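Local coordinates for protein putative fructose-bisphosphate aldolase (Coccidioides immitis, PDB 3PM6) that is a putative zinc-containing class II fructose-bisphosphate aldolase built on a TIM barrel, a closed ring of eight parallel strands surrounded by helices, at residues S12-P17 and G113-M118. Numbering follows the deposited sequence.
Sequences SNRALP and GFDSIM
Asn-13, with its side-chain amide, and Asp-115, with both its backbone O and its carboxylate, join segment 12-17 to the start of barrel strand 116-119. They illustrate how one amide can cap a helix start with its oxygen and tie it to a strand with its nitrogen. Asn-13 ND2 donates to Asp-115 O at 2.9 Å. The bond is nearly straight (170°) and meets a lone pair, with the acceptor in the amide plane. CG is anti to the Asn-13 backbone N (chi1 -173°), which carries it toward Asp-115. OD1 caps the turn into helix 16-24, accepting from Leu-16 N in the carbonyl plane and Ala-15 N above it. Arg-14 NH1 forms a rather long salt bridge with Asp-115 OD2, 3.4 Å. Their guanidinium and carboxylate planes lie 70° apart. A water links Arg-14 N to Asp-115 OD1. Ala-15 CB lies 4.0 Å from both Asp-115 CB and Ser-116 OG. Hydrogen bonds to Leu-87 N and Ile-85 O of strand 85-92 hold the Asp-115 carboxylate and Arg-14 guanidinium; others join Ser-116 OG to His-88 ND1 and Asn-13 ND2 to Gly-144 O. Strands 85-92 and 146-149 flank strand 116-119, and Trp-187 of strand 187-188 packs on Ala-15, Leu-16 and Ser-116.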
ATOM      1  N   SER A  12      24.036 -12.142  -5.622  1.00 34.29           N
ATOM      2  CA  SER A  12      23.241 -11.803  -4.441  1.00 33.45           C
ATOM      3  C   SER A  12      21.734 -11.524  -4.711  1.00 31.53           C
ATOM      4  O   SER A  12      21.040 -10.957  -3.852  1.00 31.13           O
ATOM      5  CB  SER A  12      23.868 -10.587  -3.768  1.00 34.60           C
ATOM      6  OG  SER A  12      23.081 -10.130  -2.681  1.00 36.81           O
ATOM      7  N   ASN A  13      21.232 -11.911  -5.884  1.00 29.01           N
ATOM      8  CA  ASN A  13      19.802 -11.753  -6.183  1.00 26.34           C
ATOM      9  C   ASN A  13      18.892 -12.675  -5.365  1.00 25.83           C
ATOM     10  O   ASN A  13      19.115 -13.889  -5.333  1.00 24.95           O
ATOM     11  CB  ASN A  13      19.500 -11.958  -7.663  1.00 25.42           C
ATOM     12  CG  ASN A  13      18.072 -11.623  -7.989  1.00 23.13           C
ATOM     13  OD1 ASN A  13      17.202 -12.477  -7.873  1.00 22.47           O
ATOM     14  ND2 ASN A  13      17.809 -10.361  -8.327  1.00 19.68           N
ATOM     15  N   ARG A  14      17.865 -12.085  -4.742  1.00 24.62           N
ATOM     16  CA  ARG A  14      16.956 -12.810  -3.837  1.00 25.17           C
ATOM     17  C   ARG A  14      15.891 -13.696  -4.535  1.00 24.33           C
ATOM     18  O   ARG A  14      15.367 -14.632  -3.919  1.00 24.44           O
ATOM     19  CB  ARG A  14      16.233 -11.830  -2.883  1.00 25.35           C
ATOM     20  CG  ARG A  14      17.056 -11.265  -1.707  1.00 27.05           C
ATOM     21  CD  ARG A  14      16.212 -10.281  -0.867  1.00 30.13           C
ATOM     22  NE  ARG A  14      15.110 -10.950  -0.146  1.00 31.35           N
ATOM     23  CZ  ARG A  14      13.812 -10.653  -0.267  1.00 31.64           C
ATOM     24  NH1 ARG A  14      13.390  -9.680  -1.087  1.00 33.94           N
ATOM     25  NH2 ARG A  14      12.921 -11.334   0.431  1.00 29.42           N
ATOM     26  N   ALA A  15      15.542 -13.379  -5.784  1.00 22.94           N
ATOM     27  CA  ALA A  15      14.485 -14.118  -6.502  1.00 22.34           C
ATOM     28  C   ALA A  15      14.989 -15.445  -7.078  1.00 22.38           C
ATOM     29  O   ALA A  15      14.295 -16.457  -7.021  1.00 21.46           O
ATOM     30  CB  ALA A  15      13.878 -13.246  -7.609  1.00 20.12           C
ATOM     31  N   LEU A  16      16.210 -15.451  -7.612  1.00 23.76           N
ATOM     32  CA  LEU A  16      16.770 -16.657  -8.265  1.00 24.43           C
ATOM     33  C   LEU A  16      16.693 -17.954  -7.446  1.00 24.98           C
ATOM     34  O   LEU A  16      16.242 -18.991  -7.962  1.00 25.03           O
ATOM     35  CB  LEU A  16      18.210 -16.408  -8.752  1.00 25.11           C
ATOM     36  CG  LEU A  16      18.433 -15.333  -9.822  1.00 25.65           C
ATOM     37  CD1 LEU A  16      19.870 -15.368 -10.272  1.00 27.07           C
ATOM     38  CD2 LEU A  16      17.479 -15.523 -11.014  1.00 21.27           C
ATOM     39  N   PRO A  17      17.149 -17.933  -6.179  1.00 26.13           N
ATOM     40  CA  PRO A  17      17.132 -19.211  -5.446  1.00 26.13           C
ATOM     41  C   PRO A  17      15.741 -19.849  -5.374  1.00 25.88           C
ATOM     42  O   PRO A  17      15.625 -21.079  -5.417  1.00 27.50           O
ATOM     43  CB  PRO A  17      17.620 -18.828  -4.039  1.00 26.02           C
ATOM     44  CG  PRO A  17      18.373 -17.598  -4.208  1.00 26.08           C
ATOM     45  CD  PRO A  17      17.771 -16.856  -5.381  1.00 26.44           C
ATOM     46  N   GLY A 113      13.904  -2.172  -4.306  1.00 32.81           N
ATOM     47  CA  GLY A 113      12.958  -2.055  -5.416  1.00 28.70           C
ATOM     48  C   GLY A 113      12.667  -3.481  -5.840  1.00 25.31           C
ATOM     49  O   GLY A 113      12.466  -4.325  -4.988  1.00 24.90           O
ATOM     50  N   PHE A 114      12.698  -3.760  -7.141  1.00 23.25           N
ATOM     51  CA  PHE A 114      12.296  -5.092  -7.660  1.00 20.58           C
ATOM     52  C   PHE A 114      13.417  -6.071  -7.575  1.00 20.23           C
ATOM     53  O   PHE A 114      14.558  -5.712  -7.849  1.00 19.05           O
ATOM     54  CB  PHE A 114      11.776  -5.011  -9.118  1.00 19.17           C
ATOM     55  CG  PHE A 114      10.441  -4.367  -9.214  1.00 17.50           C
ATOM     56  CD1 PHE A 114       9.294  -5.096  -8.936  1.00 16.65           C
ATOM     57  CD2 PHE A 114      10.330  -3.009  -9.461  1.00 16.42           C
ATOM     58  CE1 PHE A 114       8.065  -4.488  -8.975  1.00 14.84           C
ATOM     59  CE2 PHE A 114       9.094  -2.392  -9.522  1.00 17.69           C
ATOM     60  CZ  PHE A 114       7.961  -3.132  -9.263  1.00 17.49           C
ATOM     61  N   ASP A 115      13.099  -7.312  -7.212  1.00 19.04           N
ATOM     62  CA  ASP A 115      14.097  -8.380  -7.298  1.00 18.63           C
ATOM     63  C   ASP A 115      14.187  -8.944  -8.725  1.00 18.26           C
ATOM     64  O   ASP A 115      15.218  -9.473  -9.120  1.00 18.83           O
ATOM     65  CB  ASP A 115      13.748  -9.482  -6.314  1.00 18.67           C
ATOM     66  CG  ASP A 115      13.645  -8.969  -4.887  1.00 19.67           C
ATOM     67  OD1 ASP A 115      14.680  -8.607  -4.313  1.00 22.67           O
ATOM     68  OD2 ASP A 115      12.533  -8.911  -4.339  1.00 18.73           O
ATOM     69  N   SER A 116      13.087  -8.847  -9.483  1.00 17.20           N
ATOM     70  CA  SER A 116      13.015  -9.412 -10.835  1.00 15.67           C
ATOM     71  C   SER A 116      12.013  -8.665 -11.665  1.00 14.68           C
ATOM     72  O   SER A 116      11.117  -8.014 -11.139  1.00 14.51           O
ATOM     73  CB  SER A 116      12.675 -10.912 -10.819  1.00 15.96           C
ATOM     74  OG  SER A 116      11.494 -11.176 -10.093  1.00 15.41           O
ATOM     75  N   ILE A 117      12.153  -8.727 -12.977  1.00 14.12           N
ATOM     76  CA  ILE A 117      11.253  -7.939 -13.816  1.00 12.74           C
ATOM     77  C   ILE A 117      10.948  -8.806 -14.994  1.00 12.98           C
ATOM     78  O   ILE A 117      11.828  -9.482 -15.500  1.00 13.03           O
ATOM     79  CB  ILE A 117      11.962  -6.640 -14.284  1.00 12.88           C
ATOM     80  CG1 ILE A 117      12.232  -5.700 -13.099  1.00 11.92           C
ATOM     81  CG2 ILE A 117      11.208  -5.943 -15.462  1.00 11.95           C
ATOM     82  CD1 ILE A 117      12.979  -4.371 -13.515  1.00 11.66           C
ATOM     83  N   MET A 118       9.699  -8.800 -15.435  1.00 12.12           N
ATOM     84  CA  MET A 118       9.393  -9.483 -16.646  1.00 12.68           C
ATOM     85  C   MET A 118       9.582  -8.551 -17.828  1.00 11.36           C
ATOM     86  O   MET A 118       8.804  -7.635 -18.011  1.00 11.77           O
ATOM     87  CB  MET A 118       7.968 -10.088 -16.642  1.00 12.03           C
ATOM     88  CG  MET A 118       7.661 -10.806 -17.939  1.00 11.39           C
ATOM     89  SD  MET A 118       5.911 -11.244 -18.111  0.99 12.51           S
ATOM     90  CE  MET A 118       6.084 -12.352 -19.546  1.00  7.58           C
TER
HETATM   91  O   HOH W   1      17.000  -9.338  -5.076  1.00 20.81           O